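Local coordinates for protein diaminopropionate ammonia-lyase (Escherichia coli, PDB 4D9I) that catalyses the pyridoxal-phosphate-dependent alpha,beta-elimination of both L- and D-2,3-diaminopropionate to pyruvate and ammonia, working as a homodimer, at residues 21-26 / 202-207; 31-36 / 210-215; 137-142 / 182-187. All coordinates share one frame; numbering follows the deposited sequence.

Contact 1 (21-26 / 202-207); sequences SPLFSQ and IMQGYA
Phe24 and Met203 form a Met-aromatic contact in this fold type II enzyme, where the loop ahead of helix 26-36 meets helix 197-206. The apolar evidence centres on the Phe24 ring. Met203 bends at its last torsion (chi3 71°), which turns the methyl over one ring face: CE stands 3.9 Å from the ring centroid and close to the normal, a CH-pi contact. The sulfur SD is oblique, 4.5 Å from the same centroid, while CB, at the root of the Met203 side chain, comes within 3.5 Å of Phe24 CE1. Gln204 CG adds an oblique contact at Phe24 CD1. Ile301 of helix 296-305 also touches Phe24. Replacing Phe24 with an alanine would probably leave the Met203 methyl without its aromatic surface and open a gap beside the aliphatic part of Gln204.

The polar evidence consists of one hydrogen bond across the contact; within the loop itself, Ser21 OG accepts from Phe24 N, an ST motif. Leu23 CD1 lies 3.6 Å from Gln204 NE2, and that same amide nitrogen donates to Leu23 O at 2.9 Å, nearly straight at 166°, with the acceptor close to the Gln204 amide plane.

Contact 2 (31-36 / 210-215); sequences LARQFH and ADEAVE
Glu215 OE1 receives two N-H groups of Arg33, from NH1 at 2.7 Å and from NH2 at 2.9 Å, so the guanidinium meets it end-on with both terminal nitrogens on a single oxygen. Neither bond is straight, with N-H...O angles of 143° and 135°, as expected when one acceptor sits between two donors. NH1 also donates to Asp211 OD2, 2.7 Å away and straighter at 162°, and this oxygen lies in the guanidinium plane. Arg33, Asp211 and Glu215 thus make a salt-bridge network in which the two acids, one helical turn apart, share one arginine.

The reach comes from an extended Arg33 chain, with CG anti to the backbone N and later carbons that run straight to NE. Both carboxylates are turned steeply out of the guanidinium plane, the Asp211 carboxylate the more steeply. Glu212 plays a different part: its CG lies over the centre of one guanidinium face, 3.6 Å from Arg33 CZ, while its carboxylate binds Tyr42, Arg70 and Lys65. Tyr42 OH also bonds Arg33 NE, joining both side chains, and the surrounding charges probably help keep Glu212 ionised.

The axes of the two segments are nearly perpendicular and 10.9 Å apart at closest approach, a separation that the long arginine bridges. Helix 81-93 packs against helix 26-36 through Tyr83 and Ala86, and helix 235-248 meets helix 208-220 through Tyr243 and Leu244.

Contact 3 (137-142 / 182-187); sequences NAVIYM and HGWEVV
Val139 has CG1 opposite its backbone N (chi1 -176°) and CG2 opposite its carbonyl carbon, which presents both methyls to Trp184; the indole in turn leaves its own backbone with CG opposite the carbonyl carbon (chi1 -59°) and swings its six-membered ring toward strand 137-142. The resulting CH-pi contact puts Val139 CG2 4.0 Å from the centroid of that ring, only 13° off its normal. The other methyl sits nearer the rim, with CG1 3.7 Å from Trp184 CZ3. On the opposite face of the indole lies His182 CB, so the ring is held between a valine and the end of helix 168-182.

Tyr141 meets the indole differently. Its OH comes up at the edge, in the ring plane, 3.8 Å from Trp184 CZ3, and the two side chains cross at about a right angle. Tyr141 packs on Thr171, Thr175 and His178 of helix 168-182.

In the smaller parallel alpha/beta sheet of this fold type II enzyme the order is 160-163, 137-142, 114-118, 185-186, so Val139 and Trp184 meet across the intervening strand, 8.7 Å apart at their CA atoms. Thr114 of that strand and Ala179 of helix 168-182 touch Trp184, placing the contact on the sheet's helix-covered side.

No hydrogen bond crosses the contact: cohesion here rests on dispersion and the CH-pi interaction, and the Tyr141 hydroxyl contributes only van der Waals contact to the indole.

In the fold
Contacts 1 and 2 are neighbours, with centres about 10 Å apart, and both tie residues ahead of and within helix 26-36 to the consecutive helices 197-206 and 208-220. They touch where Ala32 CB packs on the backbone of Gln204 and Gly205. Contact 3 lies farther out, its centre about 24 Å from that of contact 1 and about 28 Å from that of contact 2, in the smaller parallel sheet, and is nested in sequence inside the loops that the other two close. Chemistry follows place: contact 1 is largely buried and mixes aromatic packing with one amide bond, contact 2 is partly exposed and ionic, and contact 3 is mostly buried and has no cross-contact hydrogen bond.

Contact 1 (21-26 / 202-207)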
# COMPACT_ATOMS: atom_id res chain seq x y z
N SER B 21 10.71 -24.26 -28.91
CA SER B 21 12.17 -24.18 -28.97
C SER B 21 12.81 -25.26 -28.08
O SER B 21 12.72 -25.18 -26.86
CB SER B 21 12.63 -22.79 -28.52
OG SER B 21 14.05 -22.72 -28.36
N PRO B 22 13.46 -26.27 -28.69
CA PRO B 22 14.16 -27.27 -27.88
C PRO B 22 15.27 -26.65 -27.02
O PRO B 22 15.59 -27.19 -25.97
CB PRO B 22 14.78 -28.20 -28.93
CG PRO B 22 13.92 -28.05 -30.14
CD PRO B 22 13.50 -26.60 -30.13
N LEU B 23 15.84 -25.54 -27.48
CA LEU B 23 16.88 -24.79 -26.75
C LEU B 23 16.41 -24.16 -25.42
O LEU B 23 17.15 -24.18 -24.43
CB LEU B 23 17.50 -23.71 -27.66
CG LEU B 23 18.88 -23.20 -27.23
CD1 LEU B 23 19.83 -24.37 -26.94
CD2 LEU B 23 19.49 -22.27 -28.27
N PHE B 24 15.20 -23.61 -25.40
CA PHE B 24 14.61 -23.03 -24.19
C PHE B 24 13.41 -23.85 -23.72
O PHE B 24 12.27 -23.43 -23.90
CB PHE B 24 14.23 -21.53 -24.39
CG PHE B 24 15.37 -20.68 -24.91
CD1 PHE B 24 16.50 -20.43 -24.12
CD2 PHE B 24 15.34 -20.16 -26.20
CE1 PHE B 24 17.56 -19.67 -24.61
CE2 PHE B 24 16.40 -19.42 -26.71
CZ PHE B 24 17.52 -19.17 -25.90
N SER B 25 13.67 -25.00 -23.11
CA SER B 25 12.63 -25.97 -22.72
C SER B 25 12.77 -26.50 -21.29
O SER B 25 13.61 -26.03 -20.53
CB SER B 25 12.62 -27.14 -23.71
OG SER B 25 13.74 -27.99 -23.50
N GLN B 26 11.96 -27.49 -20.94
CA GLN B 26 12.01 -28.10 -19.60
C GLN B 26 13.38 -28.64 -19.14
O GLN B 26 13.76 -28.45 -17.98
CB GLN B 26 10.97 -29.21 -19.51
CG GLN B 26 9.61 -28.70 -19.08
CD GLN B 26 8.55 -29.77 -19.15
OE1 GLN B 26 8.07 -30.11 -20.23
NE2 GLN B 26 8.16 -30.28 -18.00
N ILE B 202 21.90 -17.15 -20.22
CA ILE B 202 21.11 -16.25 -19.38
C ILE B 202 19.62 -16.59 -19.44
O ILE B 202 18.95 -16.65 -18.42
CB ILE B 202 21.36 -14.77 -19.72
CG1 ILE B 202 22.77 -14.37 -19.26
CG2 ILE B 202 20.31 -13.88 -19.06
CD1 ILE B 202 23.28 -13.07 -19.85
N MET B 203 19.12 -16.85 -20.65
CA MET B 203 17.71 -17.14 -20.86
C MET B 203 17.32 -18.49 -20.32
O MET B 203 16.22 -18.67 -19.78
CB MET B 203 17.35 -17.06 -22.34
CG MET B 203 17.31 -15.63 -22.82
SD MET B 203 17.28 -15.57 -24.61
CE MET B 203 15.61 -16.18 -24.91
N GLN B 204 18.21 -19.46 -20.46
CA GLN B 204 18.01 -20.76 -19.86
C GLN B 204 18.00 -20.65 -18.33
O GLN B 204 17.16 -21.27 -17.66
CB GLN B 204 19.07 -21.73 -20.34
CG GLN B 204 18.97 -22.04 -21.83
CD GLN B 204 20.12 -22.88 -22.37
OE1 GLN B 204 21.23 -22.83 -21.87
NE2 GLN B 204 19.85 -23.66 -23.41
N GLY B 205 18.92 -19.86 -17.77
CA GLY B 205 18.99 -19.69 -16.34
C GLY B 205 17.70 -19.07 -15.82
O GLY B 205 17.18 -19.48 -14.77
N TYR B 206 17.16 -18.10 -16.56
CA TYR B 206 15.91 -17.42 -16.16
C TYR B 206 14.75 -18.40 -15.98
O TYR B 206 13.82 -18.16 -15.20
CB TYR B 206 15.46 -16.41 -17.22
CG TYR B 206 16.26 -15.13 -17.32
CD1 TYR B 206 17.12 -14.71 -16.28
CD2 TYR B 206 16.13 -14.32 -18.44
CE1 TYR B 206 17.81 -13.51 -16.38
CE2 TYR B 206 16.81 -13.13 -18.55
CZ TYR B 206 17.67 -12.74 -17.53
OH TYR B 206 18.34 -11.56 -17.65
N ALA B 207 14.81 -19.50 -16.71
CA ALA B 207 13.70 -20.47 -16.74
C ALA B 207 13.46 -21.18 -15.40
O ALA B 207 12.38 -21.78 -15.20
CB ALA B 207 13.91 -21.49 -17.84

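Contact 2 (31-36 / 210-215)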
# COMPACT_ATOMS: atom_id res chain seq x y z
N LEU B 31 18.18 -28.35 -15.61
CA LEU B 31 19.64 -28.27 -15.45
C LEU B 31 20.06 -26.98 -14.75
O LEU B 31 20.84 -27.01 -13.79
CB LEU B 31 20.34 -28.40 -16.81
CG LEU B 31 20.28 -29.76 -17.51
CD1 LEU B 31 20.88 -29.69 -18.91
CD2 LEU B 31 20.98 -30.84 -16.69
N ALA B 32 19.51 -25.85 -15.20
CA ALA B 32 19.78 -24.57 -14.54
C ALA B 32 19.36 -24.62 -13.07
O ALA B 32 20.12 -24.24 -12.18
CB ALA B 32 19.10 -23.42 -15.28
N ARG B 33 18.15 -25.12 -12.80
CA ARG B 33 17.66 -25.17 -11.42
C ARG B 33 18.54 -26.02 -10.49
O ARG B 33 18.78 -25.64 -9.34
CB ARG B 33 16.21 -25.65 -11.36
CG ARG B 33 15.65 -25.56 -9.95
CD ARG B 33 14.15 -25.75 -9.90
NE ARG B 33 13.69 -25.67 -8.53
CZ ARG B 33 12.46 -25.93 -8.14
NH1 ARG B 33 11.54 -26.30 -9.03
NH2 ARG B 33 12.14 -25.84 -6.86
N GLN B 34 18.98 -27.18 -10.99
CA GLN B 34 19.95 -28.02 -10.29
C GLN B 34 21.20 -27.25 -9.89
O GLN B 34 21.73 -27.44 -8.78
CB GLN B 34 20.37 -29.18 -11.19
CG GLN B 34 19.31 -30.26 -11.41
CD GLN B 34 19.80 -31.33 -12.39
OE1 GLN B 34 20.72 -32.10 -12.09
NE2 GLN B 34 19.20 -31.37 -13.58
N PHE B 35 21.66 -26.37 -10.79
CA PHE B 35 22.79 -25.48 -10.53
C PHE B 35 22.45 -24.49 -9.43
O PHE B 35 23.18 -24.38 -8.45
CB PHE B 35 23.19 -24.73 -11.82
CG PHE B 35 24.09 -23.55 -11.58
CD1 PHE B 35 25.45 -23.73 -11.40
CD2 PHE B 35 23.56 -22.26 -11.53
CE1 PHE B 35 26.27 -22.65 -11.16
CE2 PHE B 35 24.39 -21.17 -11.30
CZ PHE B 35 25.75 -21.37 -11.11
N HIS B 36 21.33 -23.78 -9.59
CA HIS B 36 20.87 -22.79 -8.59
C HIS B 36 20.67 -23.34 -7.20
O HIS B 36 20.94 -22.64 -6.22
CB HIS B 36 19.59 -22.10 -9.05
CG HIS B 36 19.78 -21.24 -10.27
ND1 HIS B 36 18.98 -21.32 -11.34
CD2 HIS B 36 20.74 -20.28 -10.57
CE1 HIS B 36 19.39 -20.45 -12.27
NE2 HIS B 36 20.47 -19.82 -11.80
N ALA B 210 10.34 -20.13 -13.86
CA ALA B 210 9.16 -20.76 -14.46
C ALA B 210 9.02 -22.22 -13.98
O ALA B 210 7.90 -22.67 -13.66
CB ALA B 210 9.25 -20.69 -15.98
N ASP B 211 10.15 -22.95 -13.93
CA ASP B 211 10.15 -24.32 -13.38
C ASP B 211 9.56 -24.34 -11.95
O ASP B 211 8.67 -25.15 -11.64
CB ASP B 211 11.54 -24.95 -13.41
CG ASP B 211 11.55 -26.40 -12.91
OD1 ASP B 211 11.37 -27.30 -13.74
OD2 ASP B 211 11.70 -26.65 -11.69
N GLU B 212 10.06 -23.44 -11.10
CA GLU B 212 9.54 -23.30 -9.74
C GLU B 212 8.04 -23.01 -9.71
O GLU B 212 7.31 -23.64 -8.96
CB GLU B 212 10.25 -22.19 -8.97
CG GLU B 212 11.70 -22.47 -8.61
CD GLU B 212 12.36 -21.26 -7.99
OE1 GLU B 212 11.64 -20.24 -7.76
OE2 GLU B 212 13.60 -21.32 -7.72
N ALA B 213 7.61 -22.06 -10.54
CA ALA B 213 6.20 -21.66 -10.61
C ALA B 213 5.30 -22.81 -11.04
O ALA B 213 4.21 -22.95 -10.50
CB ALA B 213 6.00 -20.43 -11.51
N VAL B 214 5.75 -23.63 -12.00
CA VAL B 214 4.96 -24.76 -12.46
C VAL B 214 4.81 -25.78 -11.33
O VAL B 214 3.71 -26.24 -11.06
CB VAL B 214 5.55 -25.43 -13.73
CG1 VAL B 214 4.83 -26.74 -14.03
CG2 VAL B 214 5.39 -24.51 -14.92
N GLU B 215 5.92 -26.09 -10.67
CA GLU B 215 5.91 -26.95 -9.48
C GLU B 215 4.94 -26.37 -8.45
O GLU B 215 4.16 -27.09 -7.86
CB GLU B 215 7.31 -27.06 -8.87
CG GLU B 215 7.38 -28.03 -7.70
CD GLU B 215 8.73 -28.01 -6.98
OE1 GLU B 215 9.59 -27.17 -7.31
OE2 GLU B 215 8.94 -28.85 -6.08

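Contact 3 (137-142 / 182-187)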
# COMPACT_ATOMS: atom_id res chain seq x y z
N ASN B 137 36.66 -10.66 -11.21
CA ASN B 137 36.42 -9.22 -11.29
C ASN B 137 35.23 -8.85 -12.17
O ASN B 137 34.88 -9.59 -13.09
CB ASN B 137 37.68 -8.50 -11.78
CG ASN B 137 38.80 -8.55 -10.76
OD1 ASN B 137 39.82 -9.20 -10.98
ND2 ASN B 137 38.61 -7.88 -9.63
N ALA B 138 34.59 -7.73 -11.88
CA ALA B 138 33.52 -7.22 -12.72
C ALA B 138 33.63 -5.72 -12.94
O ALA B 138 34.01 -4.98 -12.02
CB ALA B 138 32.16 -7.60 -12.16
N VAL B 139 33.31 -5.27 -14.14
CA VAL B 139 33.31 -3.83 -14.48
C VAL B 139 31.96 -3.48 -15.11
O VAL B 139 31.67 -3.88 -16.23
CB VAL B 139 34.51 -3.43 -15.39
CG1 VAL B 139 34.54 -1.93 -15.63
CG2 VAL B 139 35.83 -3.85 -14.76
N ILE B 140 31.14 -2.75 -14.36
CA ILE B 140 29.78 -2.43 -14.78
C ILE B 140 29.67 -0.98 -15.28
O ILE B 140 30.14 -0.04 -14.62
CB ILE B 140 28.77 -2.67 -13.62
CG1 ILE B 140 28.97 -4.05 -12.97
CG2 ILE B 140 27.34 -2.48 -14.09
CD1 ILE B 140 29.02 -5.26 -13.90
N TYR B 141 29.06 -0.80 -16.45
CA TYR B 141 28.74 0.55 -16.93
C TYR B 141 27.22 0.81 -16.78
O TYR B 141 26.40 -0.06 -17.05
CB TYR B 141 29.21 0.74 -18.38
CG TYR B 141 30.72 0.72 -18.56
CD1 TYR B 141 31.56 0.12 -17.61
CD2 TYR B 141 31.31 1.27 -19.69
CE1 TYR B 141 32.93 0.10 -17.77
CE2 TYR B 141 32.69 1.24 -19.86
CZ TYR B 141 33.49 0.66 -18.89
OH TYR B 141 34.86 0.61 -19.05
N MET B 142 26.87 2.01 -16.32
CA MET B 142 25.47 2.44 -16.23
C MET B 142 25.26 3.76 -16.99
O MET B 142 26.16 4.61 -17.00
CB MET B 142 25.01 2.55 -14.77
CG MET B 142 25.11 1.25 -13.97
SD MET B 142 24.29 1.36 -12.36
CE MET B 142 22.59 1.37 -12.90
N HIS B 182 40.81 -4.25 -23.22
CA HIS B 182 41.43 -4.80 -22.01
C HIS B 182 41.45 -6.31 -21.89
O HIS B 182 42.08 -6.85 -20.98
CB HIS B 182 40.76 -4.23 -20.77
CG HIS B 182 41.02 -2.76 -20.55
ND1 HIS B 182 40.04 -1.84 -20.64
CD2 HIS B 182 42.18 -2.07 -20.22
CE1 HIS B 182 40.55 -0.62 -20.39
NE2 HIS B 182 41.86 -0.76 -20.13
N GLY B 183 40.77 -7.02 -22.79
CA GLY B 183 40.64 -8.47 -22.67
C GLY B 183 39.57 -8.89 -21.65
O GLY B 183 39.66 -9.95 -21.04
N TRP B 184 38.55 -8.05 -21.47
CA TRP B 184 37.43 -8.41 -20.59
C TRP B 184 36.42 -9.26 -21.31
O TRP B 184 36.34 -9.23 -22.54
CB TRP B 184 36.77 -7.17 -20.00
CG TRP B 184 37.71 -6.30 -19.20
CD1 TRP B 184 38.94 -6.67 -18.64
CD2 TRP B 184 37.52 -4.90 -18.82
NE1 TRP B 184 39.49 -5.62 -17.96
CE2 TRP B 184 38.70 -4.53 -18.03
CE3 TRP B 184 36.53 -3.95 -19.04
CZ2 TRP B 184 38.86 -3.26 -17.51
CZ3 TRP B 184 36.70 -2.67 -18.51
CH2 TRP B 184 37.84 -2.33 -17.76
N GLU B 185 35.67 -10.04 -20.55
CA GLU B 185 34.58 -10.83 -21.07
C GLU B 185 33.26 -10.07 -20.93
O GLU B 185 32.77 -9.84 -19.81
CB GLU B 185 34.50 -12.17 -20.33
CG GLU B 185 33.53 -13.16 -20.94
CD GLU B 185 34.11 -13.87 -22.16
OE1 GLU B 185 35.30 -14.19 -22.15
OE2 GLU B 185 33.37 -14.11 -23.14
N VAL B 186 32.70 -9.66 -22.06
CA VAL B 186 31.40 -8.99 -22.10
C VAL B 186 30.27 -9.96 -21.73
O VAL B 186 30.12 -11.02 -22.35
CB VAL B 186 31.11 -8.43 -23.51
CG1 VAL B 186 29.71 -7.85 -23.59
CG2 VAL B 186 32.14 -7.38 -23.89
N VAL B 187 29.47 -9.59 -20.72
CA VAL B 187 28.29 -10.36 -20.34
C VAL B 187 27.03 -9.48 -20.44
O VAL B 187 26.74 -8.71 -19.52
CB VAL B 187 28.44 -10.99 -18.92
CG1 VAL B 187 27.22 -11.83 -18.56
CG2 VAL B 187 29.72 -11.82 -18.85